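Local structure of hypoxanthine-guanine phosphoribosyltransferase (Leishmania tarentolae, 1PZM) at residues His120-Glu125 with Lys150-Leu155; Asp126-Ala131 with Ser159-Asp164. The protein probably converts hypoxanthine and guanine into IMP and GMP by transferring the phosphoribosyl group of 5-phosphoribosyl 1-diphosphate onto the purine, a step of purine salvage. One frame throughout, in Å; residues are numbered along the deposited sequence.

Interaction 1 (His120-Glu125 with Lys150-Leu155)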
loop_
_atom_site.group_PDB
_atom_site.type_symbol
_atom_site.label_atom_id
_atom_site.label_comp_id
_atom_site.label_asym_id
_atom_site.label_seq_id
_atom_site.Cartn_x
_atom_site.Cartn_y
_atom_site.Cartn_z
ATOM N N HIS A 120 -7.316 -16.313 -10.870
ATOM C CA HIS A 120 -6.505 -15.524 -11.800
ATOM C C HIS A 120 -5.629 -14.597 -10.974
ATOM O O HIS A 120 -6.135 -13.749 -10.214
ATOM C CB HIS A 120 -7.387 -14.743 -12.761
ATOM C CG HIS A 120 -8.176 -15.615 -13.686
ATOM N ND1 HIS A 120 -7.580 -16.359 -14.692
ATOM C CD2 HIS A 120 -9.504 -15.875 -13.758
ATOM C CE1 HIS A 120 -8.509 -17.031 -15.347
ATOM N NE2 HIS A 120 -9.683 -16.762 -14.801
ATOM N N ILE A 121 -4.317 -14.806 -11.035
ATOM C CA ILE A 121 -3.442 -14.008 -10.172
ATOM C C ILE A 121 -2.409 -13.190 -10.953
ATOM O O ILE A 121 -1.955 -13.581 -12.031
ATOM C CB ILE A 121 -2.743 -14.884 -9.103
ATOM C CG1 ILE A 121 -1.764 -15.837 -9.743
ATOM C CG2 ILE A 121 -3.747 -15.634 -8.185
ATOM C CD1 ILE A 121 -0.961 -16.591 -8.693
ATOM N N MET A 122 -2.068 -12.039 -10.382
ATOM C CA MET A 122 -1.153 -11.108 -11.009
ATOM C C MET A 122 -0.148 -10.612 -9.986
ATOM O O MET A 122 -0.527 -9.936 -8.966
ATOM C CB MET A 122 -1.908 -9.905 -11.564
ATOM C CG MET A 122 -0.954 -8.950 -12.310
ATOM S SD MET A 122 -1.784 -7.706 -13.266
ATOM C CE MET A 122 -2.360 -8.838 -14.663
ATOM N N LEU A 123 1.126 -10.920 -10.239
ATOM C CA LEU A 123 2.191 -10.447 -9.358
ATOM C C LEU A 123 2.477 -9.005 -9.695
ATOM O O LEU A 123 2.631 -8.646 -10.902
ATOM C CB LEU A 123 3.478 -11.274 -9.521
ATOM C CG LEU A 123 3.455 -12.682 -8.919
ATOM C CD1 LEU A 123 4.598 -13.518 -9.444
ATOM C CD2 LEU A 123 3.496 -12.586 -7.397
ATOM N N VAL A 124 2.564 -8.174 -8.644
ATOM C CA VAL A 124 2.688 -6.734 -8.817
ATOM C C VAL A 124 4.039 -6.317 -8.224
ATOM O O VAL A 124 4.291 -6.485 -7.050
ATOM C CB VAL A 124 1.543 -5.930 -8.112
ATOM C CG1 VAL A 124 1.809 -4.413 -8.268
ATOM C CG2 VAL A 124 0.162 -6.300 -8.698
ATOM N N GLU A 125 4.917 -5.795 -9.081
ATOM C CA GLU A 125 6.276 -5.466 -8.656
ATOM C C GLU A 125 6.597 -4.012 -8.940
ATOM O O GLU A 125 6.166 -3.455 -9.973
ATOM C CB GLU A 125 7.255 -6.288 -9.473
ATOM C CG GLU A 125 7.375 -7.715 -9.082
ATOM C CD GLU A 125 8.595 -7.954 -8.227
ATOM O OE1 GLU A 125 8.733 -7.307 -7.151
ATOM O OE2 GLU A 125 9.440 -8.777 -8.678
ATOM N N LYS A 150 0.092 -13.849 -14.197
ATOM C CA LYS A 150 0.686 -12.812 -15.023
ATOM C C LYS A 150 1.482 -11.873 -14.099
ATOM O O LYS A 150 1.296 -11.904 -12.872
ATOM C CB LYS A 150 -0.360 -12.016 -15.826
ATOM C CG LYS A 150 -1.134 -12.784 -16.937
ATOM C CD LYS A 150 -0.301 -13.115 -18.193
ATOM C CE LYS A 150 -1.023 -14.194 -19.034
ATOM N NZ LYS A 150 -0.069 -15.017 -19.880
ATOM N N THR A 151 2.401 -11.096 -14.692
ATOM C CA THR A 151 3.210 -10.165 -13.928
ATOM C C THR A 151 3.077 -8.783 -14.465
ATOM O O THR A 151 3.182 -8.562 -15.714
ATOM C CB THR A 151 4.699 -10.562 -13.979
ATOM O OG1 THR A 151 5.112 -10.704 -15.383
ATOM C CG2 THR A 151 4.909 -11.930 -13.385
ATOM N N VAL A 152 2.922 -7.830 -13.550
ATOM C CA VAL A 152 2.963 -6.426 -13.948
ATOM C C VAL A 152 4.088 -5.736 -13.150
ATOM O O VAL A 152 4.220 -5.953 -11.919
ATOM C CB VAL A 152 1.585 -5.729 -13.731
ATOM C CG1 VAL A 152 1.091 -5.875 -12.239
ATOM C CG2 VAL A 152 1.637 -4.245 -14.153
ATOM N N VAL A 153 4.892 -4.913 -13.827
ATOM C CA VAL A 153 6.065 -4.293 -13.193
ATOM C C VAL A 153 6.066 -2.819 -13.584
ATOM O O VAL A 153 5.978 -2.513 -14.801
ATOM C CB VAL A 153 7.404 -4.986 -13.774
ATOM C CG1 VAL A 153 8.684 -4.289 -13.269
ATOM C CG2 VAL A 153 7.469 -6.491 -13.398
ATOM N N LEU A 154 6.274 -1.909 -12.631
ATOM C CA LEU A 154 6.225 -0.478 -13.015
ATOM C C LEU A 154 7.465 -0.127 -13.813
ATOM O O LEU A 154 7.379 0.461 -14.912
ATOM C CB LEU A 154 6.060 0.473 -11.783
ATOM C CG LEU A 154 6.047 1.988 -12.073
ATOM C CD1 LEU A 154 4.946 2.412 -13.078
ATOM C CD2 LEU A 154 5.940 2.775 -10.726
ATOM N N LEU A 155 8.627 -0.535 -13.275
ATOM C CA LEU A 155 9.904 -0.179 -13.872
ATOM C C LEU A 155 10.639 -1.442 -14.216
ATOM O O LEU A 155 11.043 -2.206 -13.354
ATOM C CB LEU A 155 10.744 0.652 -12.897
ATOM C CG LEU A 155 10.159 1.968 -12.433
ATOM C CD1 LEU A 155 11.180 2.595 -11.502
ATOM C CD2 LEU A 155 9.900 2.863 -13.692
#

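Interaction 2 (Asp126-Ala131 with Ser159-Asp164). With 5GP (guanosine-5'-monophosphate), chain C.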
loop_
_atom_site.group_PDB
_atom_site.type_symbol
_atom_site.label_atom_id
_atom_site.label_comp_id
_atom_site.label_asym_id
_atom_site.label_seq_id
_atom_site.Cartn_x
_atom_site.Cartn_y
_atom_site.Cartn_z
ATOM N N ASP A 126 7.420 -3.413 -8.089
ATOM C CA ASP A 126 7.842 -2.042 -8.383
ATOM C C ASP A 126 8.921 -1.990 -9.476
ATOM O O ASP A 126 8.812 -1.208 -10.439
ATOM C CB ASP A 126 8.324 -1.325 -7.129
ATOM C CG ASP A 126 9.259 -2.153 -6.305
ATOM O OD1 ASP A 126 9.614 -3.289 -6.666
ATOM O OD2 ASP A 126 9.731 -1.728 -5.237
ATOM N N ILE A 127 9.937 -2.816 -9.353
ATOM C CA ILE A 127 11.086 -2.751 -10.253
ATOM C C ILE A 127 11.714 -4.120 -10.353
ATOM O O ILE A 127 11.833 -4.841 -9.357
ATOM C CB ILE A 127 12.093 -1.598 -9.832
ATOM C CG1 ILE A 127 13.216 -1.459 -10.868
ATOM C CG2 ILE A 127 12.650 -1.775 -8.387
ATOM C CD1 ILE A 127 13.770 -0.024 -10.931
ATOM N N VAL A 128 12.072 -4.498 -11.571
ATOM C CA VAL A 128 12.743 -5.763 -11.828
ATOM C C VAL A 128 14.092 -5.505 -12.467
ATOM O O VAL A 128 14.186 -4.839 -13.509
ATOM C CB VAL A 128 11.892 -6.734 -12.662
ATOM C CG1 VAL A 128 12.648 -8.041 -12.930
ATOM C CG2 VAL A 128 10.564 -7.071 -11.930
ATOM N N ASP A 129 15.147 -6.067 -11.879
ATOM C CA ASP A 129 16.477 -5.817 -12.366
ATOM C C ASP A 129 17.074 -7.151 -12.879
ATOM O O ASP A 129 16.914 -7.473 -14.065
ATOM C CB ASP A 129 17.258 -5.101 -11.241
ATOM C CG ASP A 129 18.680 -4.751 -11.627
ATOM O OD1 ASP A 129 19.002 -4.678 -12.841
ATOM O OD2 ASP A 129 19.545 -4.503 -10.758
ATOM N N SER A 130 17.681 -7.987 -12.011
ATOM C CA SER A 130 18.207 -9.271 -12.501
ATOM C C SER A 130 17.067 -10.245 -12.773
ATOM O O SER A 130 17.257 -11.212 -13.503
ATOM C CB SER A 130 19.142 -9.923 -11.453
ATOM O OG SER A 130 18.360 -10.292 -10.291
ATOM N N ALA A 131 15.923 -10.008 -12.136
ATOM C CA ALA A 131 14.758 -10.908 -12.202
ATOM C C ALA A 131 14.907 -12.201 -11.353
ATOM O O ALA A 131 14.026 -13.067 -11.376
ATOM C CB ALA A 131 14.400 -11.266 -13.707
ATOM N N SER A 159 18.129 -4.542 -19.186
ATOM C CA SER A 159 19.575 -4.683 -19.432
ATOM C C SER A 159 20.253 -5.314 -18.210
ATOM O O SER A 159 21.350 -5.693 -18.307
ATOM C CB SER A 159 20.268 -3.368 -19.810
ATOM O OG SER A 159 20.173 -2.401 -18.756
ATOM N N GLY A 160 19.552 -5.396 -17.080
ATOM C CA GLY A 160 20.064 -6.034 -15.883
ATOM C C GLY A 160 19.888 -7.554 -15.739
ATOM O O GLY A 160 20.354 -8.113 -14.735
ATOM N N ARG A 161 19.247 -8.213 -16.711
ATOM C CA ARG A 161 18.772 -9.594 -16.534
ATOM C C ARG A 161 19.900 -10.569 -16.214
ATOM O O ARG A 161 20.902 -10.552 -16.910
ATOM C CB ARG A 161 18.016 -10.088 -17.788
ATOM C CG ARG A 161 16.545 -9.587 -17.952
ATOM C CD ARG A 161 15.662 -9.831 -16.652
ATOM N NE ARG A 161 14.276 -9.452 -16.923
ATOM C CZ ARG A 161 13.749 -8.283 -16.668
ATOM N NH1 ARG A 161 14.438 -7.368 -16.014
ATOM N NH2 ARG A 161 12.503 -8.052 -17.039
ATOM N N LYS A 162 19.718 -11.425 -15.206
ATOM C CA LYS A 162 20.618 -12.577 -14.990
ATOM C C LYS A 162 19.886 -13.887 -15.214
ATOM O O LYS A 162 20.504 -14.921 -15.332
ATOM C CB LYS A 162 21.207 -12.588 -13.586
ATOM C CG LYS A 162 22.293 -11.564 -13.319
ATOM C CD LYS A 162 22.862 -11.735 -11.901
ATOM C CE LYS A 162 23.402 -10.414 -11.386
ATOM N NZ LYS A 162 23.421 -10.342 -9.900
ATOM N N VAL A 163 18.558 -13.834 -15.260
ATOM C CA VAL A 163 17.767 -14.996 -15.686
ATOM C C VAL A 163 16.659 -14.549 -16.662
ATOM O O VAL A 163 16.443 -13.347 -16.838
ATOM C CB VAL A 163 17.178 -15.774 -14.492
ATOM C CG1 VAL A 163 18.288 -16.435 -13.682
ATOM C CG2 VAL A 163 16.251 -14.835 -13.594
ATOM N N ASP A 164 15.952 -15.512 -17.241
ATOM C CA ASP A 164 14.994 -15.265 -18.301
ATOM C C ASP A 164 13.557 -15.426 -17.810
ATOM O O ASP A 164 13.139 -16.551 -17.473
ATOM C CB ASP A 164 15.275 -16.225 -19.450
ATOM C CG ASP A 164 16.087 -15.578 -20.530
ATOM O OD1 ASP A 164 15.761 -14.404 -20.849
ATOM O OD2 ASP A 164 17.040 -16.154 -21.104
HETATM P P 5GP C . 16.261 -8.368 -8.796
HETATM O O1P 5GP C . 15.443 -8.183 -10.026
HETATM O O2P 5GP C . 17.721 -8.397 -9.079
HETATM O O3P 5GP C . 15.894 -9.710 -8.280
HETATM O "O5'" 5GP C . 15.883 -7.219 -7.742
HETATM C "C5'" 5GP C . 16.394 -7.192 -6.402
HETATM C "C4'" 5GP C . 15.597 -6.225 -5.476
HETATM O "O4'" 5GP C . 15.994 -4.851 -5.598
HETATM C "C3'" 5GP C . 14.085 -6.224 -5.683
HETATM O "O3'" 5GP C . 13.384 -6.131 -4.440
HETATM C "C2'" 5GP C . 13.885 -4.963 -6.509
HETATM O "O2'" 5GP C . 12.562 -4.521 -6.408
HETATM C "C1'" 5GP C . 14.937 -3.982 -5.967
HETATM N N9 5GP C . 15.452 -3.043 -7.007
HETATM C C8 5GP C . 16.225 -3.291 -8.159
HETATM N N7 5GP C . 16.566 -2.069 -8.762
HETATM C C5 5GP C . 16.222 -1.121 -7.824
HETATM C C6 5GP C . 16.303 0.278 -7.847
HETATM O O6 5GP C . 16.738 0.888 -8.872
HETATM N N1 5GP C . 15.868 1.007 -6.741
HETATM C C2 5GP C . 15.377 0.338 -5.619
HETATM N N2 5GP C . 14.983 0.999 -4.533
HETATM N N3 5GP C . 15.282 -1.025 -5.606
HETATM C C4 5GP C . 15.713 -1.739 -6.710
#

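Interaction 1 (His120-Glu125 with Lys150-Leu155)
Five backbone hydrogen bonds tie His120-Glu125 to Lys150-Leu155 as neighbouring parallel strands in the core sheet of the type I phosphoribosyltransferase fold. Their donors alternate between the strands, as parallel pairing requires: Lys150 N reaches Ile121 O at 3.0 Å, Leu123 N reaches Lys150 O, Val152 N reaches Leu123 O, Glu125 N reaches Val152 O, and Leu154 N reaches Glu125 O at 3.1 Å. The Val152 N to Leu123 O bond, 2.8 Å long, is nearly straight, with 174° at the hydrogen. CA-H...O contacts fill the gaps between these bonds; the shortest puts Met122 CA 3.2 Å from Lys150 O. The axes of strand segments 120-125 and 150-153 approach to 4.5 Å and run 26° apart, a modest twist.

The bridged pairs divide the side chains between two faces. Met122, Val124, Lys150 and Val152 share one of them, where Val152 has the most surface buried by the pairing. Its CG1 sits between its own backbone N and carbonyl carbon (chi1 56°), which places this methyl against both neighbours on the other strand: it meets Met122 SD at 3.6 Å and Val124 CG2 at 3.7 Å. The Met122 and Val152 side chains meet at about a right angle, whereas those of Val124 and Val152 lie side by side. Helices 30-48 and 69-81 cover this face, Ile44 and Tyr48 touching Met122 and Leu75 touching Val152.

Leu123, Glu125, Thr151 and Val153 occupy the other face. Thr151 turns its hydroxyl to Leu166 O outside the pair, leaving CG2 to approach Leu123 CB. One residue pair further along, Val153 CG2 rests 3.9 Å from Glu125 CB, the methylene by which the acid touches its neighbour.

Interaction 2 (Asp126-Ala131 with Ser159-Asp164)
Ser130 and Arg161 bury the most surface where Asp126-Ala131 meets Ser159-Asp164, Ser130 mainly through its backbone, Arg161 through its side chain. Ser130 O accepts Lys162 N at 3.0 Å; the bond is straight (171° at the hydrogen), lies in the carbonyl plane and uses a lone pair. Val163 N makes a second, weak bond to the same oxygen. Beside them Ser130 CA donates a CA-H...O contact to Gly160 O at 3.3 Å.

Arg161 starts away from the opposing segment, but a bend at chi2 (-52°) brings its guanidinium back to the carbonyl of Asp129. NH1 bonds to Asp129 O at 3.2 Å, the donor standing 30° out of the carbonyl plane. Val128 CG1 lies over one face of the guanidinium, offset toward its rim, while Ala131 CB touches the aliphatic part at Arg161 CD, 3.5 Å away. NH2 has a salt bridge to Asp156, so the group is fixed from strand 148-156 too.

Ala131 also packs its CB on Val163 CG2. Glycine at 160 leaves room for the Asp129 carboxylate: Asp129 OD1 comes within 3.5 Å of Gly160 CA, and its OD2 is salt-bridged to Arg176.

While the carbonyls of Asp129 and Ser130 face Ser159-Asp164, the amides of Asp129, Ser130 and Ala131 face the phosphate of the nucleotide. Asp129 N and Ala131 N both bond to O1P of GMP, each at 2.8 Å, and Ser130 N bonds to O2P. Ala131 is the N-cap of helix 132-142, whose dipole would favour the negative group. A strand, a phosphate-binding loop and a helix in succession form the 5'-phosphate site of the PRPP-binding motif characteristic of type I phosphoribosyltransferases.

How the interactions relate
Strand 120-125 of interaction 1 runs directly into Asp126-Ala131 of interaction 2, and the segments alternate along the chain; the contact centres lie 14 Å apart. They meet at the end of the strand pair, where Leu155 N is 2.9 Å from Asp126 O and Leu155 O is 3.1 Å from Val128 N, both probable hydrogen bonds that carry the parallel pairing past the corner at Asp126. Val153 CG2 packs on Val128 CG2 at 3.5 Å. Interaction 1 is one strand pair of the parallel sheet, ending near the site, the Glu125 side chain about 5 Å from GMP between nearest atoms, while interaction 2 holds the turn that binds its phosphate and, through Ile127 O, its ribose O2'.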